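Local structure of diacylglycerol kinase (Bacillus anthracis, 3S40) at residues 11-16 and 29-34. The protein probably phosphorylates diacylglycerol to phosphatidic acid, as expected of a bacterial lipid kinase of the diacylglycerol kinase family. Numbering follows the deposited sequence.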
loop_
_atom_site.group_PDB
_atom_site.type_symbol
_atom_site.label_atom_id
_atom_site.label_comp_id
_atom_site.label_asym_id
_atom_site.label_seq_id
_atom_site.Cartn_x
_atom_site.Cartn_y
_atom_site.Cartn_z
ATOM N N VAL A 11 -6.606 -17.212 -13.993
ATOM C CA VAL A 11 -6.029 -16.735 -12.740
ATOM C C VAL A 11 -4.562 -17.158 -12.648
ATOM O O VAL A 11 -4.197 -18.299 -12.982
ATOM C CB VAL A 11 -6.817 -17.285 -11.516
ATOM C CG1 VAL A 11 -6.209 -16.799 -10.200
ATOM C CG2 VAL A 11 -8.314 -16.929 -11.617
ATOM N N LEU A 12 -3.731 -16.221 -12.211
ATOM C CA LEU A 12 -2.361 -16.494 -11.792
ATOM C C LEU A 12 -2.198 -16.316 -10.286
ATOM O O LEU A 12 -2.582 -15.281 -9.737
ATOM C CB LEU A 12 -1.407 -15.528 -12.484
ATOM C CG LEU A 12 0.028 -15.511 -11.938
ATOM C CD1 LEU A 12 0.727 -16.868 -12.123
ATOM C CD2 LEU A 12 0.811 -14.382 -12.579
ATOM N N LEU A 13 -1.613 -17.315 -9.627
ATOM C CA LEU A 13 -1.195 -17.207 -8.232
ATOM C C LEU A 13 0.330 -17.171 -8.150
ATOM O O LEU A 13 1.015 -18.116 -8.570
ATOM C CB LEU A 13 -1.740 -18.392 -7.398
ATOM C CG LEU A 13 -1.190 -18.548 -5.968
ATOM C CD1 LEU A 13 -1.656 -17.378 -5.090
ATOM C CD2 LEU A 13 -1.584 -19.869 -5.290
ATOM N N ILE A 14 0.863 -16.075 -7.627
ATOM C CA ILE A 14 2.308 -15.957 -7.406
ATOM C C ILE A 14 2.594 -16.298 -5.964
ATOM O O ILE A 14 2.000 -15.720 -5.056
ATOM C CB ILE A 14 2.836 -14.535 -7.710
ATOM C CG1 ILE A 14 2.595 -14.204 -9.185
ATOM C CG2 ILE A 14 4.347 -14.410 -7.346
ATOM C CD1 ILE A 14 2.706 -12.715 -9.538
ATOM N N VAL A 15 3.498 -17.247 -5.757
ATOM C CA VAL A 15 3.839 -17.709 -4.416
ATOM C C VAL A 15 5.283 -17.404 -4.065
ATOM O O VAL A 15 6.198 -17.844 -4.760
ATOM C CB VAL A 15 3.660 -19.233 -4.292
ATOM C CG1 VAL A 15 4.261 -19.734 -2.975
ATOM C CG2 VAL A 15 2.177 -19.602 -4.410
ATOM N N ASN A 16 5.478 -16.654 -2.985
ATOM C CA ASN A 16 6.795 -16.516 -2.365
ATOM C C ASN A 16 6.978 -17.664 -1.377
ATOM O O ASN A 16 6.321 -17.698 -0.332
ATOM C CB ASN A 16 6.907 -15.163 -1.650
ATOM C CG ASN A 16 8.244 -14.975 -0.950
ATOM O OD1 ASN A 16 9.104 -15.848 -0.985
ATOM N ND2 ASN A 16 8.426 -13.821 -0.321
ATOM N N THR A 29 -1.544 -25.917 1.524
ATOM C CA THR A 29 -2.734 -26.692 1.870
ATOM C C THR A 29 -3.856 -25.736 2.258
ATOM O O THR A 29 -5.035 -26.005 2.054
ATOM C CB THR A 29 -2.451 -27.605 3.070
ATOM O OG1 THR A 29 -1.481 -28.586 2.686
ATOM C CG2 THR A 29 -3.730 -28.297 3.540
ATOM N N LYS A 30 -3.479 -24.607 2.829
ATOM C CA LYS A 30 -4.477 -23.640 3.254
ATOM C C LYS A 30 -5.016 -22.805 2.093
ATOM O O LYS A 30 -6.208 -22.511 2.031
ATOM C CB LYS A 30 -3.895 -22.758 4.341
ATOM C CG LYS A 30 -3.656 -23.499 5.634
ATOM C CD LYS A 30 -2.931 -22.619 6.642
ATOM C CE LYS A 30 -2.649 -23.373 7.933
ATOM N NZ LYS A 30 -2.013 -22.487 8.963
ATOM N N ILE A 31 -4.158 -22.432 1.155
ATOM C CA ILE A 31 -4.624 -21.458 0.168
ATOM C C ILE A 31 -4.988 -22.012 -1.194
ATOM O O ILE A 31 -5.868 -21.490 -1.851
ATOM C CB ILE A 31 -3.635 -20.282 -0.005
ATOM C CG1 ILE A 31 -2.423 -20.693 -0.823
ATOM C CG2 ILE A 31 -3.237 -19.712 1.354
ATOM C CD1 ILE A 31 -1.345 -19.610 -0.891
ATOM N N VAL A 32 -4.332 -23.079 -1.630
ATOM C CA VAL A 32 -4.522 -23.494 -3.015
ATOM C C VAL A 32 -5.877 -24.152 -3.326
ATOM O O VAL A 32 -6.511 -23.830 -4.336
ATOM C CB VAL A 32 -3.354 -24.376 -3.527
ATOM C CG1 VAL A 32 -3.655 -24.835 -4.942
ATOM C CG2 VAL A 32 -2.038 -23.588 -3.492
ATOM N N PRO A 33 -6.327 -25.070 -2.462
ATOM C CA PRO A 33 -7.564 -25.811 -2.745
ATOM C C PRO A 33 -8.822 -24.976 -3.015
ATOM O O PRO A 33 -9.484 -25.234 -4.026
ATOM C CB PRO A 33 -7.722 -26.704 -1.507
ATOM C CG PRO A 33 -6.308 -26.978 -1.107
ATOM C CD PRO A 33 -5.591 -25.658 -1.328
ATOM N N PRO A 34 -9.166 -24.015 -2.137
ATOM C CA PRO A 34 -10.332 -23.192 -2.483
ATOM C C PRO A 34 -10.143 -22.461 -3.820
ATOM O O PRO A 34 -11.095 -22.313 -4.578
ATOM C CB PRO A 34 -10.426 -22.179 -1.324
ATOM C CG PRO A 34 -9.140 -22.289 -0.581
ATOM C CD PRO A 34 -8.584 -23.650 -0.834
#
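L13 reaches from the strand to the helix with one methyl, CD2. This methyl meets two helix residues. L13 CD2 lies 4.2 Å from V32 CG2 and 4.4 Å from I31 CD1. Both contacts are apolar, and no hydrogen bond joins the two segments. The L13 side chain leaves the strand toward the helix. With CG anti to the backbone N (chi1 170°) and chi2 near 67°, CD2 is the branch that touches. I31 also points toward the strand. Its CG1 sits between the backbone N and the carbonyl carbon (chi1 76°), and CD1 continues anti to CA. This stretches the branch out and places its end methyl by L13 CD2. V32 crosses L13 at a slant. Its CG2 does the touching. The segments belong to a beta-alpha-beta unit: strand 11-15, helix 24-38 and strand 42-46. Strand 11-15 is an inner strand of the four-stranded parallel sheet, and the helix packs on one face of that sheet. V15, two residues along, faces the same way as L13, but its nearest methyl, CG2, stays 5.0 Å from I31 CD1. The contact is small, burying about 100 Å² in all. I31 also packs on F70 of strand 66-71 and on I113 and A117 of helix 113-120. V32 touches I44, while L13 rests on I68.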